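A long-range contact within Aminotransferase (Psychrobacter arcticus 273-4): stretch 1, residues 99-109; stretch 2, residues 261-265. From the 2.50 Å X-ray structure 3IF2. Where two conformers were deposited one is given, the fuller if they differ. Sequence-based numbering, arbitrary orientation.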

ATOM      1  N   HIS A  99      26.314 -13.310  -0.329  1.00 41.32           N
ATOM      2  CA  HIS A  99      27.046 -12.264  -1.032  1.00 42.14           C
ATOM      3  C   HIS A  99      27.766 -11.197  -0.180  1.00 42.66           C
ATOM      4  O   HIS A  99      28.729 -10.601  -0.680  1.00 42.42           O
ATOM      5  CB  HIS A  99      26.117 -11.595  -2.062  1.00 42.02           C
ATOM      6  CG  HIS A  99      25.683 -12.518  -3.157  1.00 42.32           C
ATOM      7  ND1 HIS A  99      26.570 -13.042  -4.070  1.00 42.61           N
ATOM      8  CD2 HIS A  99      24.466 -13.000  -3.497  1.00 42.40           C
ATOM      9  CE1 HIS A  99      25.920 -13.811  -4.922  1.00 42.17           C
ATOM     10  NE2 HIS A  99      24.643 -13.807  -4.592  1.00 42.48           N
ATOM     11  N   TYR A 100      27.315 -10.956   1.063  1.00 43.08           N
ATOM     12  CA  TYR A 100      27.887  -9.888   1.925  1.00 43.50           C
ATOM     13  C   TYR A 100      28.280 -10.246   3.361  1.00 44.27           C
ATOM     14  O   TYR A 100      28.975  -9.453   4.011  1.00 44.60           O
ATOM     15  CB  TYR A 100      26.937  -8.686   1.953  1.00 43.68           C
ATOM     16  CG  TYR A 100      26.561  -8.205   0.573  1.00 43.67           C
ATOM     17  CD1 TYR A 100      27.464  -7.465  -0.180  1.00 43.98           C
ATOM     18  CD2 TYR A 100      25.318  -8.528  -0.006  1.00 43.50           C
ATOM     19  CE1 TYR A 100      27.147  -7.031  -1.474  1.00 44.09           C
ATOM     20  CE2 TYR A 100      24.988  -8.096  -1.313  1.00 43.38           C
ATOM     21  CZ  TYR A 100      25.917  -7.349  -2.027  1.00 43.60           C
ATOM     22  OH  TYR A 100      25.675  -6.908  -3.285  1.00 44.20           O
ATOM     23  N   ASP A 101      27.836 -11.399   3.862  1.00 45.02           N
ATOM     24  CA  ASP A 101      28.178 -11.859   5.214  1.00 45.95           C
ATOM     25  C   ASP A 101      27.779 -10.862   6.358  1.00 44.96           C
ATOM     26  O   ASP A 101      28.544 -10.620   7.309  1.00 45.51           O
ATOM     27  CB  ASP A 101      29.684 -12.239   5.265  1.00 46.91           C
ATOM     28  CG  ASP A 101      30.038 -13.155   6.440  1.00 47.71           C
ATOM     29  OD1 ASP A 101      29.280 -14.101   6.766  1.00 48.43           O
ATOM     30  OD2 ASP A 101      31.111 -12.940   7.034  1.00 49.17           O
ATOM     31  N   TRP A 102      26.575 -10.292   6.242  1.00 43.02           N
ATOM     32  CA  TRP A 102      26.022  -9.376   7.256  1.00 40.62           C
ATOM     33  C   TRP A 102      25.401 -10.095   8.469  1.00 39.55           C
ATOM     34  O   TRP A 102      25.022  -9.423   9.422  1.00 40.18           O
ATOM     35  CB  TRP A 102      24.977  -8.420   6.639  1.00 39.34           C
ATOM     36  CG  TRP A 102      25.495  -7.518   5.553  1.00 38.33           C
ATOM     37  CD1 TRP A 102      26.751  -7.026   5.436  1.00 38.18           C
ATOM     38  CD2 TRP A 102      24.732  -6.916   4.497  1.00 38.01           C
ATOM     39  NE1 TRP A 102      26.841  -6.194   4.353  1.00 38.24           N
ATOM     40  CE2 TRP A 102      25.616  -6.105   3.755  1.00 37.82           C
ATOM     41  CE3 TRP A 102      23.387  -6.991   4.100  1.00 38.10           C
ATOM     42  CZ2 TRP A 102      25.211  -5.371   2.632  1.00 37.86           C
ATOM     43  CZ3 TRP A 102      22.979  -6.263   2.972  1.00 38.55           C
ATOM     44  CH2 TRP A 102      23.898  -5.464   2.251  1.00 38.18           C
ATOM     45  N   ASN A 103      25.315 -11.434   8.416  1.00 38.83           N
ATOM     46  CA  ASN A 103      24.743 -12.276   9.472  0.50 38.00           C
ATOM     47  C   ASN A 103      23.276 -11.903   9.772  1.00 37.51           C
ATOM     48  O   ASN A 103      22.836 -11.871  10.926  1.00 37.41           O
ATOM     49  CB  ASN A 103      25.638 -12.269  10.724  0.50 37.64           C
ATOM     50  CG  ASN A 103      25.424 -13.490  11.599  0.50 37.53           C
ATOM     51  OD1 ASN A 103      24.900 -14.508  11.141  0.50 37.59           O
ATOM     52  ND2 ASN A 103      25.838 -13.400  12.856  0.50 37.25           N
ATOM     53  N   LEU A 104      22.518 -11.628   8.710  1.00 36.51           N
ATOM     54  CA  LEU A 104      21.109 -11.284   8.859  1.00 36.34           C
ATOM     55  C   LEU A 104      20.289 -12.520   9.220  1.00 36.08           C
ATOM     56  O   LEU A 104      20.707 -13.652   8.960  1.00 35.62           O
ATOM     57  CB  LEU A 104      20.509 -10.710   7.566  1.00 36.12           C
ATOM     58  CG  LEU A 104      21.014  -9.429   6.898  1.00 35.38           C
ATOM     59  CD1 LEU A 104      20.100  -9.121   5.721  1.00 33.92           C
ATOM     60  CD2 LEU A 104      21.065  -8.264   7.886  1.00 35.25           C
ATOM     61  N   THR A 105      19.150 -12.273   9.867  1.00 36.30           N
ATOM     62  CA  THR A 105      18.118 -13.289  10.131  1.00 36.48           C
ATOM     63  C   THR A 105      16.836 -12.700   9.528  1.00 37.14           C
ATOM     64  O   THR A 105      16.859 -11.597   8.961  1.00 36.97           O
ATOM     65  CB  THR A 105      17.961 -13.656  11.630  1.00 36.16           C
ATOM     66  OG1 THR A 105      17.296 -12.610  12.346  1.00 36.84           O
ATOM     67  CG2 THR A 105      19.319 -13.961  12.265  1.00 35.32           C
ATOM     68  N   SER A 106      15.731 -13.432   9.612  1.00 37.79           N
ATOM     69  CA  SER A 106      14.453 -12.932   9.079  1.00 37.65           C
ATOM     70  C   SER A 106      13.966 -11.678   9.816  1.00 37.63           C
ATOM     71  O   SER A 106      13.227 -10.885   9.239  1.00 37.77           O
ATOM     72  CB  SER A 106      13.379 -14.013   9.074  1.00 37.52           C
ATOM     73  OG  SER A 106      13.077 -14.422  10.384  1.00 38.68           O
ATOM     74  N   GLU A 107      14.419 -11.473  11.059  1.00 38.41           N
ATOM     75  CA  GLU A 107      14.054 -10.279  11.842  1.00 38.83           C
ATOM     76  C   GLU A 107      14.508  -8.940  11.227  1.00 37.71           C
ATOM     77  O   GLU A 107      13.923  -7.908  11.553  1.00 37.37           O
ATOM     78  CB  GLU A 107      14.578 -10.383  13.278  1.00 39.94           C
ATOM     79  CG  GLU A 107      13.933 -11.480  14.115  1.00 41.40           C
ATOM     80  CD  GLU A 107      14.580 -11.611  15.505  1.00 43.31           C
ATOM     81  OE1 GLU A 107      14.743 -10.600  16.232  1.00 43.74           O
ATOM     82  OE2 GLU A 107      14.929 -12.746  15.887  1.00 45.47           O
ATOM     83  N   ASN A 108      15.514  -8.986  10.339  1.00 36.49           N
ATOM     84  CA  ASN A 108      16.107  -7.823   9.661  1.00 35.30           C
ATOM     85  C   ASN A 108      15.519  -7.432   8.310  1.00 35.26           C
ATOM     86  O   ASN A 108      16.012  -6.520   7.686  1.00 36.22           O
ATOM     87  CB  ASN A 108      17.608  -8.069   9.446  1.00 34.90           C
ATOM     88  CG  ASN A 108      18.369  -8.256  10.739  1.00 35.30           C
ATOM     89  OD1 ASN A 108      18.914  -9.330  11.008  1.00 33.91           O
ATOM     90  ND2 ASN A 108      18.417  -7.198  11.546  1.00 35.29           N
ATOM     91  N   ILE A 109      14.469  -8.090   7.850  1.00 35.65           N
ATOM     92  CA  ILE A 109      13.905  -7.797   6.539  1.00 35.25           C
ATOM     93  C   ILE A 109      12.387  -7.754   6.592  1.00 35.55           C
ATOM     94  O   ILE A 109      11.753  -8.655   7.165  1.00 35.44           O
ATOM     95  CB  ILE A 109      14.316  -8.835   5.473  1.00 35.02           C
ATOM     96  CG1 ILE A 109      15.839  -9.021   5.443  1.00 34.60           C
ATOM     97  CG2 ILE A 109      13.770  -8.414   4.080  1.00 34.64           C
ATOM     98  CD1 ILE A 109      16.342  -9.898   4.307  1.00 34.59           C
ATOM     99  N   HIS A 261      30.645   0.198  -3.112  1.00 44.96           N
ATOM    100  CA  HIS A 261      30.403  -0.934  -2.224  1.00 45.54           C
ATOM    101  C   HIS A 261      29.067  -0.797  -1.490  1.00 44.30           C
ATOM    102  O   HIS A 261      28.714   0.290  -1.065  1.00 44.52           O
ATOM    103  CB  HIS A 261      31.548  -1.107  -1.235  1.00 47.16           C
ATOM    104  CG  HIS A 261      32.852  -1.400  -1.894  1.00 49.73           C
ATOM    105  ND1 HIS A 261      34.051  -0.874  -1.452  1.00 51.13           N
ATOM    106  CD2 HIS A 261      33.141  -2.114  -3.013  1.00 51.06           C
ATOM    107  CE1 HIS A 261      35.028  -1.296  -2.237  1.00 51.99           C
ATOM    108  NE2 HIS A 261      34.500  -2.040  -3.198  1.00 52.10           N
ATOM    109  N   LEU A 262      28.318  -1.900  -1.386  1.00 43.07           N
ATOM    110  CA  LEU A 262      27.060  -1.936  -0.647  1.00 42.09           C
ATOM    111  C   LEU A 262      27.448  -2.408   0.747  1.00 41.24           C
ATOM    112  O   LEU A 262      27.913  -3.544   0.905  1.00 40.82           O
ATOM    113  CB  LEU A 262      26.052  -2.904  -1.277  1.00 41.85           C
ATOM    114  CG  LEU A 262      24.643  -2.923  -0.660  1.00 41.67           C
ATOM    115  CD1 LEU A 262      23.924  -1.594  -0.899  1.00 39.90           C
ATOM    116  CD2 LEU A 262      23.821  -4.093  -1.229  1.00 41.24           C
ATOM    117  N   ASN A 263      27.298  -1.519   1.734  1.00 40.36           N
ATOM    118  CA  ASN A 263      27.584  -1.816   3.139  1.00 39.28           C
ATOM    119  C   ASN A 263      26.332  -1.707   4.011  1.00 38.41           C
ATOM    120  O   ASN A 263      25.356  -1.037   3.654  1.00 37.91           O
ATOM    121  CB  ASN A 263      28.672  -0.885   3.679  1.00 39.80           C
ATOM    122  CG  ASN A 263      30.067  -1.225   3.158  1.00 39.97           C
ATOM    123  OD1 ASN A 263      30.746  -0.361   2.608  1.00 40.27           O
ATOM    124  ND2 ASN A 263      30.497  -2.470   3.333  1.00 38.98           N
ATOM    125  N   TRP A 264      26.394  -2.382   5.159  1.00 38.14           N
ATOM    126  CA  TRP A 264      25.322  -2.410   6.135  1.00 37.43           C
ATOM    127  C   TRP A 264      25.824  -2.722   7.551  1.00 37.32           C
ATOM    128  O   TRP A 264      26.864  -3.371   7.743  1.00 36.45           O
ATOM    129  CB  TRP A 264      24.283  -3.467   5.724  1.00 37.68           C
ATOM    130  CG  TRP A 264      23.069  -3.509   6.620  1.00 37.17           C
ATOM    131  CD1 TRP A 264      21.952  -2.744   6.530  1.00 36.76           C
ATOM    132  CD2 TRP A 264      22.900  -4.329   7.775  1.00 36.27           C
ATOM    133  NE1 TRP A 264      21.082  -3.054   7.543  1.00 36.49           N
ATOM    134  CE2 TRP A 264      21.647  -4.023   8.326  1.00 36.35           C
ATOM    135  CE3 TRP A 264      23.696  -5.285   8.407  1.00 35.80           C
ATOM    136  CZ2 TRP A 264      21.170  -4.647   9.484  1.00 36.05           C
ATOM    137  CZ3 TRP A 264      23.211  -5.913   9.548  1.00 35.42           C
ATOM    138  CH2 TRP A 264      21.966  -5.593  10.070  1.00 35.18           C
ATOM    139  N   ASP A 265      25.075  -2.197   8.523  1.00 37.24           N
ATOM    140  CA  ASP A 265      25.225  -2.484   9.955  1.00 36.68           C
ATOM    141  C   ASP A 265      23.879  -2.145  10.640  1.00 37.13           C
ATOM    142  O   ASP A 265      22.949  -1.684   9.954  1.00 37.57           O
ATOM    143  CB  ASP A 265      26.440  -1.770  10.575  1.00 36.36           C
ATOM    144  CG  ASP A 265      26.314  -0.241  10.615  1.00 36.58           C
ATOM    145  OD1 ASP A 265      25.200   0.341  10.484  1.00 35.38           O
ATOM    146  OD2 ASP A 265      27.382   0.386  10.808  1.00 36.33           O
TER
HETATM  147  O   HOH W   1      29.111  -5.158   2.948  1.00 33.45           O

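No direct hydrogen bond joins these two stretches; their polar link is a single water held between a tryptophan and the backbone carbonyl of Leu262. The water accepts from Trp102 NE1 at 2.9 Å and donates to Leu262 O at 2.9 Å, and a weak bond from Asn263 ND2, 3.0 Å from the water oxygen, adds a third anchor. The indole needs an acceptor and the carbonyl a donor, and the water serves both. Leu262 O also lies near the plane of the Trp102 ring, at its edge, 3.7 Å from Trp102 CZ2.

The rest is packing, and in two places aliphatic carbon covers an aromatic face. Trp264 CB sits over the six-membered ring of Trp102, 3.6 Å from Trp102 CE2 and only 13° off the ring normal at the centroid, a CH-pi contact. Trp264 then offers its own six-membered ring to Leu104, whose CD2 lies over the face, 3.6 Å from CH2 of Trp264. Leu104 starts out sideways at its CA-to-CB bond, yet its m,t rotamer brings the end of the side chain nearer. The two indoles themselves meet obliquely, the six-membered ring of Trp102 and the five-membered ring of Trp264 having planes at 38° and centroids 5.3 Å apart; the methylene of Trp264 lies over the face of Trp102.

Leu262 fills the other end. Its CD2 touches Trp102 CH2 at 3.7 Å and Tyr100 OH at 3.9 Å, so one methyl serves two aromatic residues.

Asp101, with positive phi, is the first residue to leave helical phi/psi, just ahead of Trp102. Farther on, Thr105 N donates to Asn108 OD1 at 3.2 Å, while Asn108 ND2, bonded elsewhere in the structure, lies 4.2 Å from Trp264 CH2. One asparagine thus braces its own turn and borders the indole.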